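Local coordinates for uncharacterized protein (Leptotrichia buccalis, PDB 3T8K) that is of unknown function but folds as an ankyrin-repeat stack of alpha-hairpins, an architecture that in many relatives serves protein-protein recognition, at residues Ala13-Thr18 / Val45-Asn50; Ser35-Asn40 / Lys64-Lys69; Ile41-Leu46 / Leu78-Phe83; Ile57-Ile62 / Thr94-Ile99. One frame throughout, in Å; residues are numbered along the deposited sequence.

Contact 1: residues Ala13-Thr18 / Val45-Asn50; sequences AAMLGT and VLRNNN
The carboxamide of N48 is met at its nitrogen edge by two carbonyls, at its oxygen end by a backbone N-H and a water, and over one face by the carbonyl oxygen of M15, which stands 3.2 Å above CG. The other flat group, the guanidinium of R47, carries the selenium of M15 (a selenomethionine) over one face, with SE 3.8 Å from NE. The setting is an ankyrin-repeat (alpha-hairpin) stack: the end of helix 10-16 and its turn dock on the turn between helix 41-45 and helix 51-63. N48 reaches across because CG lies anti to its backbone N (chi1 -159°). ND2 then spends both hydrogens on the end of helix 10-16 and the turn after it, giving one to A14 O at 2.9 Å and one to G17 O at 3.1 Å. Both acceptors lie near the amide plane and both bonds are fairly straight (160° and 165°), but ND2 approaches the A14 carbonyl from above its plane and the G17 carbonyl within it. OD1 takes the backbone N-H of N50 on a lone pair, closing an Asx turn, and also accepts from a water shared with L16 O. The amide flip is thereby fixed. A second water links M15 O to N49 N. R47 keeps its charge paired with D44 by a salt bridge. L16 of the second subunit packs on M15, and N49 of that subunit on R47. Beneath the polar turn, A14 CB touches V45 CG2 at 3.7 Å.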
loop_
_atom_site.group_PDB
_atom_site.type_symbol
_atom_site.label_atom_id
_atom_site.label_comp_id
_atom_site.label_asym_id
_atom_site.label_seq_id
_atom_site.Cartn_x
_atom_site.Cartn_y
_atom_site.Cartn_z
ATOM N N ALA A 13 4.548 8.918 14.245
ATOM C CA ALA A 13 4.518 7.838 15.224
ATOM C C ALA A 13 3.367 6.890 14.920
ATOM O O ALA A 13 3.510 5.666 15.033
ATOM C CB ALA A 13 4.388 8.406 16.643
ATOM N N ALA A 14 2.229 7.461 14.524
ATOM C CA ALA A 14 1.012 6.685 14.284
ATOM C C ALA A 14 1.179 5.743 13.106
ATOM O O ALA A 14 0.623 4.639 13.097
ATOM C CB ALA A 14 -0.155 7.604 14.026
HETATM N N MSE A 15 1.929 6.187 12.104
HETATM C CA MSE A 15 2.081 5.398 10.887
HETATM C C MSE A 15 3.236 4.402 10.937
HETATM O O MSE A 15 3.200 3.366 10.269
HETATM C CB MSE A 15 2.253 6.330 9.687
HETATM C CG MSE A 15 2.261 5.594 8.365
HETATM SE SE MSE A 15 1.688 6.804 6.974
HETATM C CE MSE A 15 2.928 8.233 7.290
ATOM N N LEU A 16 4.264 4.717 11.719
ATOM C CA LEU A 16 5.509 3.951 11.689
ATOM C C LEU A 16 5.843 3.190 12.979
ATOM O O LEU A 16 6.504 2.152 12.943
ATOM C CB LEU A 16 6.673 4.883 11.335
ATOM C CG LEU A 16 6.500 5.638 10.015
ATOM C CD1 LEU A 16 7.519 6.779 9.887
ATOM C CD2 LEU A 16 6.611 4.669 8.837
ATOM N N GLY A 17 5.404 3.711 14.117
ATOM C CA GLY A 17 5.831 3.154 15.386
ATOM C C GLY A 17 4.922 2.113 16.008
ATOM O O GLY A 17 3.954 1.656 15.418
ATOM N N THR A 18 5.263 1.727 17.231
ATOM C CA THR A 18 4.420 0.841 18.008
ATOM C C THR A 18 3.330 1.664 18.680
ATOM O O THR A 18 3.359 2.904 18.655
ATOM C CB THR A 18 5.235 0.139 19.099
ATOM O OG1 THR A 18 5.849 1.128 19.946
ATOM C CG2 THR A 18 6.325 -0.714 18.485
ATOM N N VAL A 45 -2.801 6.233 10.743
ATOM C CA VAL A 45 -2.775 5.016 11.544
ATOM C C VAL A 45 -3.031 3.764 10.701
ATOM O O VAL A 45 -2.345 2.749 10.840
ATOM C CB VAL A 45 -3.835 5.060 12.639
ATOM C CG1 VAL A 45 -3.831 3.770 13.439
ATOM C CG2 VAL A 45 -3.578 6.257 13.567
ATOM N N LEU A 46 -4.034 3.833 9.840
ATOM C CA LEU A 46 -4.439 2.658 9.084
ATOM C C LEU A 46 -3.347 2.202 8.125
ATOM O O LEU A 46 -3.375 1.070 7.623
ATOM C CB LEU A 46 -5.746 2.931 8.343
ATOM C CG LEU A 46 -6.912 3.075 9.317
ATOM C CD1 LEU A 46 -8.122 3.696 8.631
ATOM C CD2 LEU A 46 -7.253 1.732 9.954
ATOM N N ARG A 47 -2.376 3.075 7.891
ATOM C CA ARG A 47 -1.278 2.763 6.987
ATOM C C ARG A 47 -0.094 2.125 7.700
ATOM O O ARG A 47 0.886 1.721 7.068
ATOM C CB ARG A 47 -0.864 4.006 6.197
ATOM C CG ARG A 47 -1.937 4.432 5.207
ATOM C CD ARG A 47 -1.546 5.657 4.416
ATOM N NE ARG A 47 -1.685 6.870 5.214
ATOM C CZ ARG A 47 -1.521 8.104 4.742
ATOM N NH1 ARG A 47 -1.213 8.294 3.464
ATOM N NH2 ARG A 47 -1.670 9.148 5.547
ATOM N N ASN A 48 -0.194 2.016 9.020
ATOM C CA ASN A 48 0.815 1.302 9.794
ATOM C C ASN A 48 0.859 -0.180 9.388
ATOM O O ASN A 48 -0.140 -0.902 9.508
ATOM C CB ASN A 48 0.517 1.444 11.289
ATOM C CG ASN A 48 1.729 1.187 12.161
ATOM O OD1 ASN A 48 2.455 0.208 11.971
ATOM N ND2 ASN A 48 1.949 2.068 13.141
ATOM N N ASN A 49 2.022 -0.626 8.916
ATOM C CA ASN A 49 2.231 -2.033 8.551
ATOM C C ASN A 49 2.242 -3.022 9.723
ATOM O O ASN A 49 2.275 -4.244 9.520
ATOM C CB ASN A 49 3.543 -2.177 7.776
ATOM C CG ASN A 49 3.527 -1.429 6.459
ATOM O OD1 ASN A 49 2.546 -1.481 5.716
ATOM N ND2 ASN A 49 4.613 -0.719 6.164
ATOM N N ASN A 50 2.247 -2.492 10.943
ATOM C CA ASN A 50 2.224 -3.300 12.154
ATOM C C ASN A 50 0.765 -3.510 12.570
ATOM O O ASN A 50 0.103 -2.565 12.993
ATOM C CB ASN A 50 3.015 -2.582 13.263
ATOM C CG ASN A 50 3.168 -3.417 14.532
ATOM O OD1 ASN A 50 2.245 -4.097 14.966
ATOM N ND2 ASN A 50 4.344 -3.340 15.146
HETATM O O HOH W 1 4.253 1.255 9.002
HETATM O O HOH W 2 5.072 -0.149 12.321
#

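Contact 2: residues Ser35-Asn40 / Lys64-Lys69; sequences SVLKSN and KGADIK
L37 and K64 cross obliquely, the leucine fork straddling the carbonyl oxygen and CB of K64. With CG anti to the carbonyl carbon (chi1 -68°), L37 places CD1 3.7 Å from K64 O and CD2 3.9 Å from K64 CB; the lysine chain bends at chi2 and carries its ammonium away. A66 lies beside this pair, its CB 4.3 Å from L37 CD2. Backbone polarity does the rest: D67 N donates to L37 O at 3.2 Å, arriving nearly along the C=O axis, while A66 CA adds a CA-H...O contact to the same oxygen. D67 points toward segment 35-40, with CB nearest S39 O, and its OD1 accepts K69 N from above the carboxylate plane in an Asx turn. S39 turns OG back onto V36 O at 2.5 Å, so that one carbonyl receives both the N-H and the hydroxyl of S39. A water donates to S39 O and D67 O, bridging the segments. G65-A66-D67 matches the GAD consensus of ankyrin repeats, with G65 at positive phi closing a Schellman motif. At this surface, helix 33-37 meets the loop leaving helix 51-63: L37 and A66 both rest on L61 of that helix, and A66 also touches L42 of helix 41-45.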
loop_
_atom_site.group_PDB
_atom_site.type_symbol
_atom_site.label_atom_id
_atom_site.label_comp_id
_atom_site.label_asym_id
_atom_site.label_seq_id
_atom_site.Cartn_x
_atom_site.Cartn_y
_atom_site.Cartn_z
ATOM N N SER A 35 -6.138 19.224 18.513
ATOM C CA SER A 35 -5.873 19.395 17.096
ATOM C C SER A 35 -5.615 18.043 16.438
ATOM O O SER A 35 -6.050 17.803 15.319
ATOM C CB SER A 35 -4.690 20.330 16.883
ATOM O OG SER A 35 -4.966 21.598 17.452
ATOM N N VAL A 36 -4.906 17.166 17.139
ATOM C CA VAL A 36 -4.613 15.834 16.616
ATOM C C VAL A 36 -5.897 15.034 16.432
ATOM O O VAL A 36 -6.102 14.385 15.396
ATOM C CB VAL A 36 -3.643 15.090 17.560
ATOM C CG1 VAL A 36 -3.528 13.620 17.196
ATOM C CG2 VAL A 36 -2.258 15.790 17.577
ATOM N N LEU A 37 -6.763 15.074 17.434
ATOM C CA LEU A 37 -7.999 14.301 17.387
ATOM C C LEU A 37 -8.919 14.763 16.265
ATOM O O LEU A 37 -9.613 13.953 15.655
ATOM C CB LEU A 37 -8.731 14.355 18.725
ATOM C CG LEU A 37 -7.999 13.633 19.856
ATOM C CD1 LEU A 37 -8.637 13.941 21.195
ATOM C CD2 LEU A 37 -7.971 12.133 19.591
ATOM N N LYS A 38 -8.908 16.064 15.989
ATOM C CA LYS A 38 -9.735 16.624 14.921
ATOM C C LYS A 38 -9.128 16.467 13.520
ATOM O O LYS A 38 -9.765 16.805 12.524
ATOM C CB LYS A 38 -10.017 18.099 15.194
ATOM C CG LYS A 38 -10.898 18.358 16.399
ATOM C CD LYS A 38 -10.767 19.814 16.816
ATOM C CE LYS A 38 -11.874 20.258 17.757
ATOM N NZ LYS A 38 -11.698 21.696 18.129
ATOM N N SER A 39 -7.902 15.964 13.444
ATOM C CA SER A 39 -7.243 15.784 12.155
ATOM C C SER A 39 -7.671 14.465 11.537
ATOM O O SER A 39 -8.439 13.707 12.129
ATOM C CB SER A 39 -5.723 15.790 12.319
ATOM O OG SER A 39 -5.287 14.621 12.998
ATOM N N ASN A 40 -7.160 14.183 10.344
ATOM C CA ASN A 40 -7.383 12.883 9.726
ATOM C C ASN A 40 -6.304 11.878 10.139
ATOM O O ASN A 40 -5.871 11.042 9.340
ATOM C CB ASN A 40 -7.467 12.993 8.200
ATOM C CG ASN A 40 -8.379 11.932 7.601
ATOM O OD1 ASN A 40 -9.191 11.347 8.315
ATOM N ND2 ASN A 40 -8.245 11.671 6.302
ATOM N N LYS A 64 -10.978 8.042 22.042
ATOM C CA LYS A 64 -10.746 9.428 22.457
ATOM C C LYS A 64 -11.529 10.407 21.583
ATOM O O LYS A 64 -11.451 11.616 21.783
ATOM C CB LYS A 64 -9.253 9.774 22.423
ATOM C CG LYS A 64 -8.417 9.035 23.452
ATOM C CD LYS A 64 -7.953 9.971 24.543
ATOM C CE LYS A 64 -7.791 9.245 25.862
ATOM N NZ LYS A 64 -7.475 10.209 26.954
ATOM N N GLY A 65 -12.258 9.877 20.604
ATOM C CA GLY A 65 -13.143 10.684 19.780
ATOM C C GLY A 65 -12.569 11.184 18.466
ATOM O O GLY A 65 -13.096 12.132 17.883
ATOM N N ALA A 66 -11.498 10.552 17.992
ATOM C CA ALA A 66 -10.903 10.931 16.711
ATOM C C ALA A 66 -11.951 10.927 15.599
ATOM O O ALA A 66 -12.933 10.181 15.657
ATOM C CB ALA A 66 -9.749 10.004 16.356
ATOM N N ASP A 67 -11.737 11.772 14.596
ATOM C CA ASP A 67 -12.684 11.932 13.498
ATOM C C ASP A 67 -12.778 10.669 12.644
ATOM O O ASP A 67 -11.773 10.189 12.119
ATOM C CB ASP A 67 -12.289 13.120 12.619
ATOM C CG ASP A 67 -13.333 13.436 11.559
ATOM O OD1 ASP A 67 -14.476 12.929 11.669
ATOM O OD2 ASP A 67 -13.010 14.198 10.619
ATOM N N ILE A 68 -13.998 10.160 12.502
ATOM C CA ILE A 68 -14.262 8.901 11.805
ATOM C C ILE A 68 -14.804 9.149 10.401
ATOM O O ILE A 68 -14.706 8.294 9.517
ATOM C CB ILE A 68 -15.293 8.055 12.591
ATOM C CG1 ILE A 68 -14.697 7.573 13.911
ATOM C CG2 ILE A 68 -15.771 6.868 11.770
ATOM C CD1 ILE A 68 -13.532 6.627 13.734
ATOM N N LYS A 69 -15.368 10.335 10.201
ATOM C CA LYS A 69 -16.065 10.665 8.964
ATOM C C LYS A 69 -15.220 11.530 8.033
ATOM O O LYS A 69 -15.732 12.129 7.090
ATOM C CB LYS A 69 -17.378 11.380 9.290
ATOM C CG LYS A 69 -18.334 10.563 10.136
ATOM C CD LYS A 69 -19.624 11.329 10.371
ATOM C CE LYS A 69 -20.582 10.546 11.246
ATOM N NZ LYS A 69 -21.852 11.291 11.478
HETATM O O HOH W 3 -8.776 10.773 12.295
#

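Contact 3: residues Ile41-Leu46 / Leu78-Phe83; sequences ILYDVL and LFFPLF
L42 opens the contact by pointing its CB at the fork of L78, with CB 3.7 Å from L78 CD1, while CD2 of that leucine slips in against the backbone N of Y43. Y43 itself swings out with CG anti to its backbone N (chi1 -158°); its side chain and that of P81 cross at about a right angle, the aromatic face against the proline. P81 CG sits over the centre of the ring, 3.5 Å from the centroid and 14° off the normal, a CH-pi contact, and P81 CD closes to 3.4 Å from Y43 CE1. The hydroxyl oxygen ends at the edge of the F80 ring, 3.9 Å from CD2; F80 in turn stacks with Y111. An alanine in place of Y43 would remove the ring against P81 and the hydroxyl at F80, and is likely to loosen the packing of helix 79-85 on helix 41-45. These two helices lie next to each other in the ankyrin stack, L78 probably taking the place of the leucine in the TPLH motif of such repeats. One turn on, L46 points inward: its CB meets P81 CB at 3.7 Å, CD1 lies 3.4 Å from the carbonyl oxygen of L78, and CD2 approaches L82 CD1. A water lies 2.8 Å from L46 O and 3.1 Å from P81 O, placed to donate to both, though other acceptors nearby may compete for its hydrogens.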
loop_
_atom_site.group_PDB
_atom_site.type_symbol
_atom_site.label_atom_id
_atom_site.label_comp_id
_atom_site.label_asym_id
_atom_site.label_seq_id
_atom_site.Cartn_x
_atom_site.Cartn_y
_atom_site.Cartn_z
ATOM N N ILE A 41 -5.883 11.966 11.400
ATOM C CA ILE A 41 -4.850 11.087 11.937
ATOM C C ILE A 41 -5.139 9.588 11.709
ATOM O O ILE A 41 -4.221 8.812 11.450
ATOM C CB ILE A 41 -4.616 11.381 13.454
ATOM C CG1 ILE A 41 -3.446 10.555 13.993
ATOM C CG2 ILE A 41 -5.889 11.094 14.256
ATOM C CD1 ILE A 41 -2.116 10.881 13.368
ATOM N N LEU A 42 -6.404 9.181 11.791
ATOM C CA LEU A 42 -6.756 7.763 11.588
ATOM C C LEU A 42 -6.345 7.245 10.216
ATOM O O LEU A 42 -6.022 6.062 10.062
ATOM C CB LEU A 42 -8.247 7.513 11.815
ATOM C CG LEU A 42 -8.658 7.484 13.278
ATOM C CD1 LEU A 42 -10.173 7.499 13.417
ATOM C CD2 LEU A 42 -8.037 6.268 13.975
ATOM N N TYR A 43 -6.354 8.121 9.217
ATOM C CA TYR A 43 -5.884 7.719 7.897
ATOM C C TYR A 43 -4.417 7.277 7.956
ATOM O O TYR A 43 -4.051 6.260 7.377
ATOM C CB TYR A 43 -6.085 8.830 6.863
ATOM C CG TYR A 43 -6.112 8.303 5.441
ATOM C CD1 TYR A 43 -7.315 8.117 4.771
ATOM C CD2 TYR A 43 -4.941 7.967 4.785
ATOM C CE1 TYR A 43 -7.347 7.616 3.470
ATOM C CE2 TYR A 43 -4.960 7.470 3.482
ATOM C CZ TYR A 43 -6.163 7.295 2.834
ATOM O OH TYR A 43 -6.183 6.792 1.545
ATOM N N ASP A 44 -3.583 8.034 8.670
ATOM C CA ASP A 44 -2.180 7.659 8.873
ATOM C C ASP A 44 -2.035 6.357 9.663
ATOM O O ASP A 44 -1.233 5.482 9.315
ATOM C CB ASP A 44 -1.429 8.768 9.617
ATOM C CG ASP A 44 -1.402 10.082 8.850
ATOM O OD1 ASP A 44 -1.529 10.060 7.609
ATOM O OD2 ASP A 44 -1.247 11.140 9.495
ATOM N N VAL A 45 -2.801 6.233 10.743
ATOM C CA VAL A 45 -2.775 5.016 11.544
ATOM C C VAL A 45 -3.031 3.764 10.701
ATOM O O VAL A 45 -2.345 2.749 10.840
ATOM C CB VAL A 45 -3.835 5.060 12.639
ATOM C CG1 VAL A 45 -3.831 3.770 13.439
ATOM C CG2 VAL A 45 -3.578 6.257 13.567
ATOM N N LEU A 46 -4.034 3.833 9.840
ATOM C CA LEU A 46 -4.439 2.658 9.084
ATOM C C LEU A 46 -3.347 2.202 8.125
ATOM O O LEU A 46 -3.375 1.070 7.623
ATOM C CB LEU A 46 -5.746 2.931 8.343
ATOM C CG LEU A 46 -6.912 3.075 9.317
ATOM C CD1 LEU A 46 -8.122 3.696 8.631
ATOM C CD2 LEU A 46 -7.253 1.732 9.954
ATOM N N LEU A 78 -11.933 6.516 5.437
ATOM C CA LEU A 78 -11.010 5.679 6.189
ATOM C C LEU A 78 -11.050 4.235 5.712
ATOM O O LEU A 78 -10.107 3.480 5.932
ATOM C CB LEU A 78 -11.334 5.734 7.683
ATOM C CG LEU A 78 -11.126 7.120 8.305
ATOM C CD1 LEU A 78 -11.364 7.035 9.788
ATOM C CD2 LEU A 78 -9.727 7.628 8.012
ATOM N N PHE A 79 -12.137 3.845 5.056
ATOM C CA PHE A 79 -12.254 2.452 4.631
ATOM C C PHE A 79 -11.148 2.018 3.665
ATOM O O PHE A 79 -10.783 0.844 3.629
ATOM C CB PHE A 79 -13.631 2.176 4.024
ATOM C CG PHE A 79 -14.743 2.175 5.025
ATOM C CD1 PHE A 79 -14.850 1.151 5.959
ATOM C CD2 PHE A 79 -15.689 3.187 5.029
ATOM C CE1 PHE A 79 -15.882 1.133 6.884
ATOM C CE2 PHE A 79 -16.725 3.183 5.951
ATOM C CZ PHE A 79 -16.823 2.150 6.886
ATOM N N PHE A 80 -10.615 2.955 2.879
ATOM C CA PHE A 80 -9.651 2.569 1.852
ATOM C C PHE A 80 -8.343 2.054 2.444
ATOM O O PHE A 80 -7.939 0.934 2.149
ATOM C CB PHE A 80 -9.391 3.695 0.853
ATOM C CG PHE A 80 -8.598 3.254 -0.364
ATOM C CD1 PHE A 80 -9.173 2.431 -1.327
ATOM C CD2 PHE A 80 -7.279 3.673 -0.544
ATOM C CE1 PHE A 80 -8.450 2.029 -2.445
ATOM C CE2 PHE A 80 -6.553 3.278 -1.657
ATOM C CZ PHE A 80 -7.136 2.453 -2.608
ATOM N N PRO A 81 -7.681 2.859 3.294
ATOM C CA PRO A 81 -6.447 2.322 3.872
ATOM C C PRO A 81 -6.727 1.130 4.771
ATOM O O PRO A 81 -5.872 0.252 4.877
ATOM C CB PRO A 81 -5.874 3.509 4.673
ATOM C CG PRO A 81 -7.021 4.459 4.844
ATOM C CD PRO A 81 -7.875 4.282 3.624
ATOM N N LEU A 82 -7.898 1.096 5.404
ATOM C CA LEU A 82 -8.296 -0.058 6.213
ATOM C C LEU A 82 -8.236 -1.336 5.387
ATOM O O LEU A 82 -7.603 -2.320 5.776
ATOM C CB LEU A 82 -9.720 0.117 6.734
ATOM C CG LEU A 82 -10.302 -1.107 7.450
ATOM C CD1 LEU A 82 -9.530 -1.403 8.724
ATOM C CD2 LEU A 82 -11.759 -0.864 7.779
ATOM N N PHE A 83 -8.902 -1.314 4.240
ATOM C CA PHE A 83 -8.980 -2.508 3.394
ATOM C C PHE A 83 -7.701 -2.785 2.593
ATOM O O PHE A 83 -7.348 -3.949 2.365
ATOM C CB PHE A 83 -10.221 -2.445 2.498
ATOM C CG PHE A 83 -11.508 -2.515 3.265
ATOM C CD1 PHE A 83 -11.685 -3.489 4.241
ATOM C CD2 PHE A 83 -12.529 -1.596 3.034
ATOM C CE1 PHE A 83 -12.872 -3.560 4.972
ATOM C CE2 PHE A 83 -13.713 -1.654 3.754
ATOM C CZ PHE A 83 -13.887 -2.638 4.726
HETATM O O HOH W 4 -5.102 -1.161 7.469
#

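Contact 4: residues Ile57-Ile62 / Thr94-Ile99; sequences ISMFLI and TELCKI
Segments 57-62 and 94-99 run nearly parallel, 19° apart with their axes 11.5 Å distant at closest approach, so side chains rather than backbones make the contact. M59, a selenomethionine, bridges L96 and I99. Its chain bends at chi2 and chi3, folding the methyl back so that CE lies between two branches of the facing helix, 3.3 Å from L96 CD2 and 3.5 Å from I99 CD1, both closer than usual van der Waals contact. M59 and I99 reach toward each other tip to tip, with SE also 3.5 Å from CD1. The L96 branch CD2 serves as a common meeting point, since S58 CB comes to it at 3.8 Å from the preceding position and I62 CD1 approaches more loosely from one turn further on. S58 meets L96 mainly through CB; its hydroxyl is hydrogen-bonded to R54 O within its own helix. Parallel packing of this kind is how corresponding helices line up in an ankyrin-repeat stack, here helix 51-63 beside helix 90-102. Each has another helix against it elsewhere: helix 129-140 touches T94 and C97, and F22 of helix 19-28 meets I57 and L61. I99 crosses I62 obliquely, its CG2, anti to the backbone N, lying 3.9 Å from I62 CG2. An alanine in place of I99 would probably loosen this end of the interface, removing the CD1 that meets the selenium and the CG2 that meets I62. The carboxylate of E95 lies at the margin, with OE1 4.4 Å from M59 SE.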
loop_
_atom_site.group_PDB
_atom_site.type_symbol
_atom_site.label_atom_id
_atom_site.label_comp_id
_atom_site.label_asym_id
_atom_site.label_seq_id
_atom_site.Cartn_x
_atom_site.Cartn_y
_atom_site.Cartn_z
ATOM N N ILE A 57 -3.568 1.453 18.309
ATOM C CA ILE A 57 -3.588 2.904 18.118
ATOM C C ILE A 57 -4.943 3.361 17.589
ATOM O O ILE A 57 -5.443 4.423 17.965
ATOM C CB ILE A 57 -2.480 3.364 17.141
ATOM C CG1 ILE A 57 -1.105 2.961 17.678
ATOM C CG2 ILE A 57 -2.565 4.865 16.895
ATOM C CD1 ILE A 57 0.033 3.168 16.695
ATOM N N SER A 58 -5.535 2.562 16.698
ATOM C CA SER A 58 -6.827 2.927 16.135
ATOM C C SER A 58 -7.889 2.968 17.219
ATOM O O SER A 58 -8.664 3.922 17.306
ATOM C CB SER A 58 -7.255 1.944 15.037
ATOM O OG SER A 58 -6.568 2.205 13.827
HETATM N N MSE A 59 -7.928 1.916 18.032
HETATM C CA MSE A 59 -8.896 1.829 19.123
HETATM C C MSE A 59 -8.703 2.936 20.147
HETATM O O MSE A 59 -9.669 3.481 20.677
HETATM C CB MSE A 59 -8.813 0.466 19.799
HETATM C CG MSE A 59 -9.166 -0.683 18.873
HETATM SE SE MSE A 59 -11.065 -0.718 18.362
HETATM C CE MSE A 59 -11.215 0.876 17.265
ATOM N N PHE A 60 -7.448 3.264 20.424
ATOM C CA PHE A 60 -7.149 4.334 21.364
ATOM C C PHE A 60 -7.737 5.656 20.870
ATOM O O PHE A 60 -8.441 6.346 21.608
ATOM C CB PHE A 60 -5.641 4.451 21.568
ATOM C CG PHE A 60 -5.227 5.650 22.392
ATOM C CD1 PHE A 60 -5.105 5.552 23.767
ATOM C CD2 PHE A 60 -4.966 6.864 21.785
ATOM C CE1 PHE A 60 -4.721 6.651 24.531
ATOM C CE2 PHE A 60 -4.581 7.970 22.538
ATOM C CZ PHE A 60 -4.462 7.862 23.916
ATOM N N LEU A 61 -7.455 5.993 19.616
ATOM C CA LEU A 61 -7.926 7.243 19.020
ATOM C C LEU A 61 -9.432 7.289 18.861
ATOM O O LEU A 61 -10.059 8.300 19.160
ATOM C CB LEU A 61 -7.269 7.481 17.659
ATOM C CG LEU A 61 -5.796 7.878 17.760
ATOM C CD1 LEU A 61 -5.145 7.901 16.392
ATOM C CD2 LEU A 61 -5.655 9.226 18.456
ATOM N N ILE A 62 -10.013 6.205 18.356
ATOM C CA ILE A 62 -11.461 6.146 18.245
ATOM C C ILE A 62 -12.128 6.374 19.600
ATOM O O ILE A 62 -13.099 7.125 19.703
ATOM C CB ILE A 62 -11.941 4.820 17.626
ATOM C CG1 ILE A 62 -11.526 4.770 16.158
ATOM C CG2 ILE A 62 -13.454 4.691 17.750
ATOM C CD1 ILE A 62 -11.785 3.447 15.502
ATOM N N THR A 94 -12.025 -6.527 10.574
ATOM C CA THR A 94 -13.470 -6.652 10.670
ATOM C C THR A 94 -14.012 -5.772 11.787
ATOM O O THR A 94 -14.962 -5.018 11.587
ATOM C CB THR A 94 -13.878 -8.101 10.922
ATOM O OG1 THR A 94 -13.392 -8.910 9.844
ATOM C CG2 THR A 94 -15.395 -8.225 10.997
ATOM N N GLU A 95 -13.395 -5.887 12.960
ATOM C CA GLU A 95 -13.751 -5.082 14.127
ATOM C C GLU A 95 -13.719 -3.584 13.825
ATOM O O GLU A 95 -14.649 -2.849 14.174
ATOM C CB GLU A 95 -12.809 -5.405 15.288
ATOM C CG GLU A 95 -13.510 -5.938 16.522
ATOM C CD GLU A 95 -14.474 -4.934 17.118
ATOM O OE1 GLU A 95 -14.007 -3.883 17.601
ATOM O OE2 GLU A 95 -15.695 -5.194 17.098
ATOM N N LEU A 96 -12.644 -3.128 13.186
ATOM C CA LEU A 96 -12.517 -1.719 12.826
ATOM C C LEU A 96 -13.590 -1.299 11.810
ATOM O O LEU A 96 -14.158 -0.206 11.917
ATOM C CB LEU A 96 -11.112 -1.407 12.291
ATOM C CG LEU A 96 -9.979 -1.434 13.321
ATOM C CD1 LEU A 96 -8.613 -1.251 12.653
ATOM C CD2 LEU A 96 -10.201 -0.361 14.363
ATOM N N CYS A 97 -13.863 -2.152 10.826
ATOM C CA CYS A 97 -14.951 -1.869 9.885
ATOM C C CYS A 97 -16.286 -1.725 10.619
ATOM O O CYS A 97 -17.036 -0.784 10.375
ATOM C CB CYS A 97 -15.055 -2.945 8.794
ATOM S SG CYS A 97 -16.399 -2.672 7.570
ATOM N N LYS A 98 -16.588 -2.658 11.521
ATOM C CA LYS A 98 -17.818 -2.577 12.296
ATOM C C LYS A 98 -17.934 -1.240 13.034
ATOM O O LYS A 98 -18.990 -0.609 13.050
ATOM C CB LYS A 98 -17.891 -3.726 13.306
ATOM C CG LYS A 98 -19.097 -3.683 14.227
ATOM C CD LYS A 98 -19.263 -5.015 14.957
ATOM C CE LYS A 98 -18.797 -4.938 16.393
ATOM N NZ LYS A 98 -19.911 -4.556 17.315
ATOM N N ILE A 99 -16.846 -0.823 13.663
ATOM C CA ILE A 99 -16.860 0.401 14.455
ATOM C C ILE A 99 -17.011 1.633 13.568
ATOM O O ILE A 99 -17.746 2.564 13.906
ATOM C CB ILE A 99 -15.594 0.511 15.316
ATOM C CG1 ILE A 99 -15.612 -0.572 16.399
ATOM C CG2 ILE A 99 -15.490 1.890 15.951
ATOM C CD1 ILE A 99 -14.297 -0.696 17.122
#

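Contact 3, its centre about 5 Å from the centre of the chain, is the most buried; like the partly buried contact 4 it joins helices through apolar side chains. Contacts 1 and 2 lie farther out, where loops meet: contact 1, partly buried beside the second subunit, is hydrogen-bonded by a side-chain amide, contact 2, at the surface, backbone to backbone, and waters bridge both. Helix 41-45 and the residue after it tie them together: V45 and L46 belong to contacts 1 and 3, and V45 packs on I57, S58 and L61 of contact 4. Contact 2 joins contact 4 through A66 N, probably hydrogen-bonded to L61 O, and contact 3 where I68 packs on L42.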